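Local coordinates for protein carbohydrate deacetylase Agd3 (Neosartorya fumigata, PDB 6NWZ) that probably removes N-acetyl groups from the exopolysaccharide galactosaminogalactan and is required for Aspergillus fumigatus biofilm formation, at residues 42-47 with 230-235. Residues are numbered along the deposited sequence; the frame is centred on the assembly and turned at random.
Sequences SGLNAY and QHAWIT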
loop_
_atom_site.group_PDB
_atom_site.type_symbol
_atom_site.label_atom_id
_atom_site.label_comp_id
_atom_site.label_asym_id
_atom_site.label_seq_id
_atom_site.Cartn_x
_atom_site.Cartn_y
_atom_site.Cartn_z
ATOM N N SER A 42 -7.310 1.955 -11.398
ATOM C CA SER A 42 -6.524 1.536 -10.241
ATOM C C SER A 42 -6.411 2.659 -9.215
ATOM O O SER A 42 -6.503 2.416 -8.005
ATOM C CB SER A 42 -5.137 1.070 -10.686
ATOM O OG SER A 42 -4.395 2.122 -11.281
ATOM N N GLY A 43 -6.214 3.893 -9.678
ATOM C CA GLY A 43 -6.132 5.011 -8.753
ATOM C C GLY A 43 -7.462 5.319 -8.095
ATOM O O GLY A 43 -7.525 5.565 -6.887
ATOM N N LEU A 44 -8.543 5.313 -8.878
ATOM C CA LEU A 44 -9.866 5.514 -8.301
ATOM C C LEU A 44 -10.210 4.400 -7.322
ATOM O O LEU A 44 -10.784 4.655 -6.257
ATOM C CB LEU A 44 -10.911 5.607 -9.412
ATOM C CG LEU A 44 -10.710 6.727 -10.436
ATOM C CD1 LEU A 44 -11.668 6.543 -11.592
ATOM C CD2 LEU A 44 -10.909 8.090 -9.798
ATOM N N ASN A 45 -9.850 3.157 -7.660
ATOM C CA ASN A 45 -10.105 2.033 -6.761
ATOM C C ASN A 45 -9.322 2.178 -5.465
ATOM O O ASN A 45 -9.824 1.841 -4.385
ATOM C CB ASN A 45 -9.749 0.715 -7.455
ATOM C CG ASN A 45 -10.086 -0.508 -6.611
ATOM O OD1 ASN A 45 -11.079 -0.526 -5.885
ATOM N ND2 ASN A 45 -9.255 -1.541 -6.709
ATOM N N ALA A 46 -8.085 2.676 -5.553
ATOM C CA ALA A 46 -7.272 2.854 -4.356
ATOM C C ALA A 46 -7.898 3.876 -3.418
ATOM O O ALA A 46 -7.936 3.670 -2.197
ATOM C CB ALA A 46 -5.854 3.271 -4.743
ATOM N N TYR A 47 -8.397 4.985 -3.971
ATOM C CA TYR A 47 -9.094 5.973 -3.156
ATOM C C TYR A 47 -10.438 5.455 -2.668
ATOM O O TYR A 47 -10.930 5.905 -1.628
ATOM C CB TYR A 47 -9.308 7.261 -3.948
ATOM C CG TYR A 47 -8.118 8.187 -4.002
ATOM C CD1 TYR A 47 -7.022 7.893 -4.799
ATOM C CD2 TYR A 47 -8.106 9.372 -3.279
ATOM C CE1 TYR A 47 -5.937 8.746 -4.862
ATOM C CE2 TYR A 47 -7.027 10.234 -3.335
ATOM C CZ TYR A 47 -5.945 9.914 -4.130
ATOM O OH TYR A 47 -4.866 10.762 -4.194
ATOM N N GLN A 230 -0.930 10.258 -10.773
ATOM C CA GLN A 230 -2.378 10.076 -10.794
ATOM C C GLN A 230 -3.068 10.873 -9.696
ATOM O O GLN A 230 -4.249 11.213 -9.829
ATOM C CB GLN A 230 -2.720 8.595 -10.669
ATOM C CG GLN A 230 -2.275 7.968 -9.368
ATOM C CD GLN A 230 -2.605 6.494 -9.301
ATOM O OE1 GLN A 230 -3.298 5.961 -10.171
ATOM N NE2 GLN A 230 -2.106 5.823 -8.267
ATOM N N HIS A 231 -2.352 11.194 -8.617
ATOM C CA HIS A 231 -2.949 11.966 -7.535
ATOM C C HIS A 231 -3.239 13.403 -7.946
ATOM O O HIS A 231 -4.071 14.065 -7.316
ATOM C CB HIS A 231 -2.036 11.928 -6.312
ATOM C CG HIS A 231 -1.784 10.544 -5.804
ATOM N ND1 HIS A 231 -2.746 9.811 -5.142
ATOM C CD2 HIS A 231 -0.688 9.753 -5.873
ATOM C CE1 HIS A 231 -2.249 8.630 -4.819
ATOM N NE2 HIS A 231 -1.002 8.569 -5.250
ATOM N N ALA A 232 -2.583 13.898 -8.994
ATOM C CA ALA A 232 -2.896 15.232 -9.484
ATOM C C ALA A 232 -4.246 15.253 -10.190
ATOM O O ALA A 232 -5.115 16.068 -9.861
ATOM C CB ALA A 232 -1.784 15.723 -10.410
ATOM N N TRP A 233 -4.455 14.351 -11.155
ATOM C CA TRP A 233 -5.689 14.422 -11.931
ATOM C C TRP A 233 -6.891 13.902 -11.154
ATOM O O TRP A 233 -8.014 14.352 -11.402
ATOM C CB TRP A 233 -5.540 13.689 -13.275
ATOM C CG TRP A 233 -5.406 12.184 -13.246
ATOM C CD1 TRP A 233 -4.255 11.466 -13.397
ATOM C CD2 TRP A 233 -6.463 11.219 -13.110
ATOM N NE1 TRP A 233 -4.525 10.119 -13.341
ATOM C CE2 TRP A 233 -5.872 9.940 -13.165
ATOM C CE3 TRP A 233 -7.848 11.312 -12.932
ATOM C CZ2 TRP A 233 -6.615 8.765 -13.050
ATOM C CZ3 TRP A 233 -8.586 10.142 -12.816
ATOM C CH2 TRP A 233 -7.967 8.886 -12.876
ATOM N N ILE A 234 -6.686 12.989 -10.203
ATOM C CA ILE A 234 -7.797 12.536 -9.368
ATOM C C ILE A 234 -8.276 13.664 -8.462
ATOM O O ILE A 234 -9.480 13.931 -8.360
ATOM C CB ILE A 234 -7.396 11.294 -8.556
ATOM C CG1 ILE A 234 -7.163 10.102 -9.485
ATOM C CG2 ILE A 234 -8.467 10.973 -7.518
ATOM C CD1 ILE A 234 -6.710 8.856 -8.769
ATOM N N THR A 235 -7.341 14.340 -7.785
ATOM C CA THR A 235 -7.717 15.441 -6.902
ATOM C C THR A 235 -8.351 16.583 -7.683
ATOM O O THR A 235 -9.306 17.214 -7.215
ATOM C CB THR A 235 -6.499 15.948 -6.131
ATOM O OG1 THR A 235 -5.826 14.852 -5.499
ATOM C CG2 THR A 235 -6.927 16.947 -5.070
HETATM O O HOH W 1 -5.207 13.569 -3.005
#
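Tyr47 OH is gripped by two groups, His231 ND1 at 2.5 Å and a water at 3.1 Å. Both lie in the plane of the phenol ring, at its edge. The bond joins two helices, 34-47 and 224-237, that pack in the region assigned to carbohydrate-binding module family CBM87. Their short segments cross at -72°, with axes 10.5 Å apart.

The same water donates to Thr235 OG1. That hydroxyl in turn gives a hydrogen bond to His231 O, one turn back. Tyr47 is thus tied directly to the histidine side chain and, through water, to the following turn. His231 NE2 bonds to Leu536 O, so both ring nitrogens have partners and the rotation of the imidazole is fixed. The tyrosine and histidine rings meet rim to rim, their planes at 51°.

Ile234 fills the middle of the crossing. Its CG2 sits over one Tyr47 face, a CH-pi contact 4.2 Å from the ring centroid. With CG1 anti to the carbonyl carbon (chi1 -67°), the other branch runs toward Gly43, and CD1 stops 3.7 Å from Gly43 C. The bare CA of Gly43 leaves room for Ile234 CD1 and Gln230 OE1. Leu44 CG meets Trp233 CH2 obliquely, and Leu44 also packs on Ile27 and Val29 of strand 22-31. Gln230, extended beyond CG, lays OE1 3.3 Å from Gly43 CA.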